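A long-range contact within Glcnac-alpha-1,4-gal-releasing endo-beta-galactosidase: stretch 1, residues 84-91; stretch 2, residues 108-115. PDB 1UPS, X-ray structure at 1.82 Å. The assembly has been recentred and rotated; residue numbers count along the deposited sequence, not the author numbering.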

# COMPACT_ATOMS: atom_id res chain seq x y z
N PRO A 84 8.63 -26.05 11.82
CA PRO A 84 7.91 -24.80 12.12
C PRO A 84 8.83 -23.76 12.78
O PRO A 84 9.71 -24.17 13.57
CB PRO A 84 6.80 -25.23 13.09
CG PRO A 84 6.58 -26.71 12.80
CD PRO A 84 7.95 -27.24 12.36
N TRP A 85 8.61 -22.47 12.50
CA TRP A 85 9.52 -21.43 12.99
C TRP A 85 9.40 -21.20 14.51
O TRP A 85 10.38 -20.87 15.17
CB TRP A 85 9.38 -20.13 12.19
CG TRP A 85 8.16 -19.36 12.53
CD1 TRP A 85 6.90 -19.54 12.02
CD2 TRP A 85 8.06 -18.28 13.47
NE1 TRP A 85 6.02 -18.64 12.59
CE2 TRP A 85 6.71 -17.85 13.48
CE3 TRP A 85 8.99 -17.61 14.28
CZ2 TRP A 85 6.26 -16.79 14.28
CZ3 TRP A 85 8.54 -16.55 15.08
CH2 TRP A 85 7.18 -16.17 15.08
N CYS A 86 8.21 -21.42 15.07
CA CYS A 86 7.96 -21.10 16.49
C CYS A 86 6.70 -21.87 16.95
O CYS A 86 5.66 -21.23 17.14
CB CYS A 86 7.70 -19.58 16.57
SG CYS A 86 8.10 -18.60 18.06
N PRO A 87 6.79 -23.19 17.11
CA PRO A 87 5.59 -24.04 17.30
C PRO A 87 4.73 -23.65 18.51
O PRO A 87 3.51 -23.86 18.50
CB PRO A 87 6.15 -25.45 17.49
CG PRO A 87 7.59 -25.40 17.10
CD PRO A 87 8.03 -23.99 17.12
N GLU A 88 5.35 -23.10 19.55
CA GLU A 88 4.60 -22.79 20.77
C GLU A 88 3.67 -21.57 20.64
O GLU A 88 2.70 -21.45 21.41
CB GLU A 88 5.53 -22.69 21.99
CG GLU A 88 6.43 -21.47 21.96
N HIS A 89 3.95 -20.68 19.67
CA HIS A 89 3.10 -19.51 19.37
C HIS A 89 2.38 -19.59 18.06
O HIS A 89 1.27 -19.05 17.94
CB HIS A 89 3.88 -18.18 19.43
CG HIS A 89 4.32 -17.82 20.81
ND1 HIS A 89 3.44 -17.73 21.87
CD2 HIS A 89 5.56 -17.63 21.33
CE1 HIS A 89 4.11 -17.47 22.98
NE2 HIS A 89 5.40 -17.41 22.68
N ASP A 90 3.01 -20.17 17.04
CA ASP A 90 2.42 -20.09 15.71
C ASP A 90 2.05 -21.44 15.12
O ASP A 90 1.84 -21.54 13.91
CB ASP A 90 3.34 -19.30 14.75
CG ASP A 90 2.57 -18.57 13.67
OD1 ASP A 90 3.19 -18.21 12.65
OD2 ASP A 90 1.33 -18.33 13.74
N GLY A 91 2.00 -22.47 15.96
CA GLY A 91 1.63 -23.81 15.50
C GLY A 91 2.62 -24.30 14.46
O GLY A 91 3.82 -24.06 14.58
N ASN A 108 3.39 -8.42 18.31
CA ASN A 108 2.78 -9.45 19.15
C ASN A 108 1.46 -9.96 18.57
O ASN A 108 0.38 -9.72 19.12
CB ASN A 108 2.60 -8.95 20.58
CG ASN A 108 2.44 -10.08 21.57
OD1 ASN A 108 2.43 -11.26 21.18
ND2 ASN A 108 2.36 -9.75 22.87
N PHE A 109 1.56 -10.67 17.44
CA PHE A 109 0.38 -11.12 16.71
C PHE A 109 -0.46 -12.09 17.56
O PHE A 109 -1.68 -12.18 17.38
CB PHE A 109 0.77 -11.81 15.39
CG PHE A 109 1.69 -12.98 15.56
CD1 PHE A 109 1.18 -14.28 15.73
CD2 PHE A 109 3.06 -12.80 15.55
CE1 PHE A 109 2.05 -15.36 15.91
CE2 PHE A 109 3.93 -13.87 15.74
CZ PHE A 109 3.42 -15.16 15.91
N SER A 110 0.19 -12.78 18.49
CA SER A 110 -0.50 -13.77 19.33
C SER A 110 -1.00 -13.20 20.67
O SER A 110 -1.74 -13.87 21.40
CB SER A 110 0.39 -14.98 19.56
OG SER A 110 1.41 -14.69 20.50
N GLY A 111 -0.61 -11.96 20.98
CA GLY A 111 -0.93 -11.35 22.27
C GLY A 111 -0.39 -12.11 23.48
O GLY A 111 -1.00 -12.10 24.55
N THR A 112 0.76 -12.76 23.32
CA THR A 112 1.40 -13.47 24.42
C THR A 112 2.10 -12.53 25.43
O THR A 112 2.51 -11.41 25.07
CB THR A 112 2.40 -14.51 23.89
OG1 THR A 112 2.95 -15.25 25.00
CG2 THR A 112 3.64 -13.84 23.26
N THR A 113 2.24 -12.97 26.68
CA THR A 113 3.06 -12.22 27.63
C THR A 113 4.47 -12.80 27.71
O THR A 113 5.31 -12.31 28.47
CB THR A 113 2.43 -12.20 29.05
OG1 THR A 113 2.06 -13.53 29.44
CG2 THR A 113 1.12 -11.43 29.04
N ASP A 114 4.72 -13.84 26.92
CA ASP A 114 5.99 -14.56 26.93
C ASP A 114 7.02 -13.99 25.93
O ASP A 114 7.33 -14.61 24.91
CB ASP A 114 5.76 -16.04 26.59
CG ASP A 114 5.30 -16.86 27.79
OD1 ASP A 114 5.15 -16.34 28.92
OD2 ASP A 114 5.06 -18.09 27.67
N ASN A 115 7.56 -12.81 26.23
CA ASN A 115 8.68 -12.26 25.45
C ASN A 115 10.02 -12.78 25.96
O ASN A 115 10.20 -12.95 27.18
CB ASN A 115 8.67 -10.73 25.55
CG ASN A 115 9.80 -10.09 24.77
OD1 ASN A 115 9.77 -10.06 23.55
ND2 ASN A 115 10.80 -9.57 25.49
O HOH W 1 0.75 -17.51 21.94

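The two stretches meet without a direct hydrogen bond between them; they bury 261 Å² against each other, mostly through side-chain packing, and one water bridges them. Their backbones stay well apart, the nearest CA atoms being those of His-89 and Ser-110 at 6.8 Å, so side chains must fill the space between.

Stretch 1 presents a short helix. Cys-86 occupies its N-cap position, and its carbonyl O accepts from His-89 N at 3.1 Å and from Asp-90 N at 2.9 Å. Gly-91 then leaves helical geometry with a positive phi of 61°, a conformation that favours glycine. Stretch 2 has no regular helix or strand but opens with a type I turn from Asn-108 to Gly-111, in which Gly-111 N donates to Asn-108 O at 3.1 Å.

The side chain of Asn-108 stays within its own stretch. With chi1 at -160° (t), its amide can bond in both directions with one backbone residue: OD1 accepts from Thr-112 N at 3.1 Å, and ND2 donates to Thr-112 O at 2.8 Å. Thr-112, with chi1 at -176° (t), places OG1 where it accepts from Asp-114 N at 3.0 Å. The same rotamer leaves CG2 4.1 Å from the centroid of the His-89 ring and 30° off its normal, an off-centre CH-pi contact.

His-89 has the largest area covered by the other stretch, 91 Å². Its CA-to-CB bond points toward stretch 2, and chi1 at -68° (m) with chi2 at -55° carries the imidazole alongside Ser-110, Thr-112 and Asp-114. Its CE1 lies 3.2 Å from Thr-112 OG1. Its ND1 is 3.9 Å from Ser-110 OG, too far for a direct hydrogen bond, and a water spans this gap, 2.7 Å from His-89 ND1 and a weak 3.2 Å from Ser-110 OG. Ser-110, with chi1 at 75° (p), places its hydroxyl within reach of that water.

Phe-109 makes the other main contact. Its chi1 of 57° (p) and chi2 of 91° direct the ring at stretch 1, where CZ meets CZ2 of Trp-85 at 3.7 Å, an apolar contact at the edge of the indole. The p rotamer of Trp-85, chi1 75°, also lets NE1 donate to Asp-90 OD1 at 2.9 Å with an angle of 159°. This bond ties the indole to the Asp-90 carboxylate, whose other oxygen, OD2, lies 3.7 Å from Phe-109 CE1. The phenyl ring thus packs against two side chains that are themselves joined by a hydrogen bond.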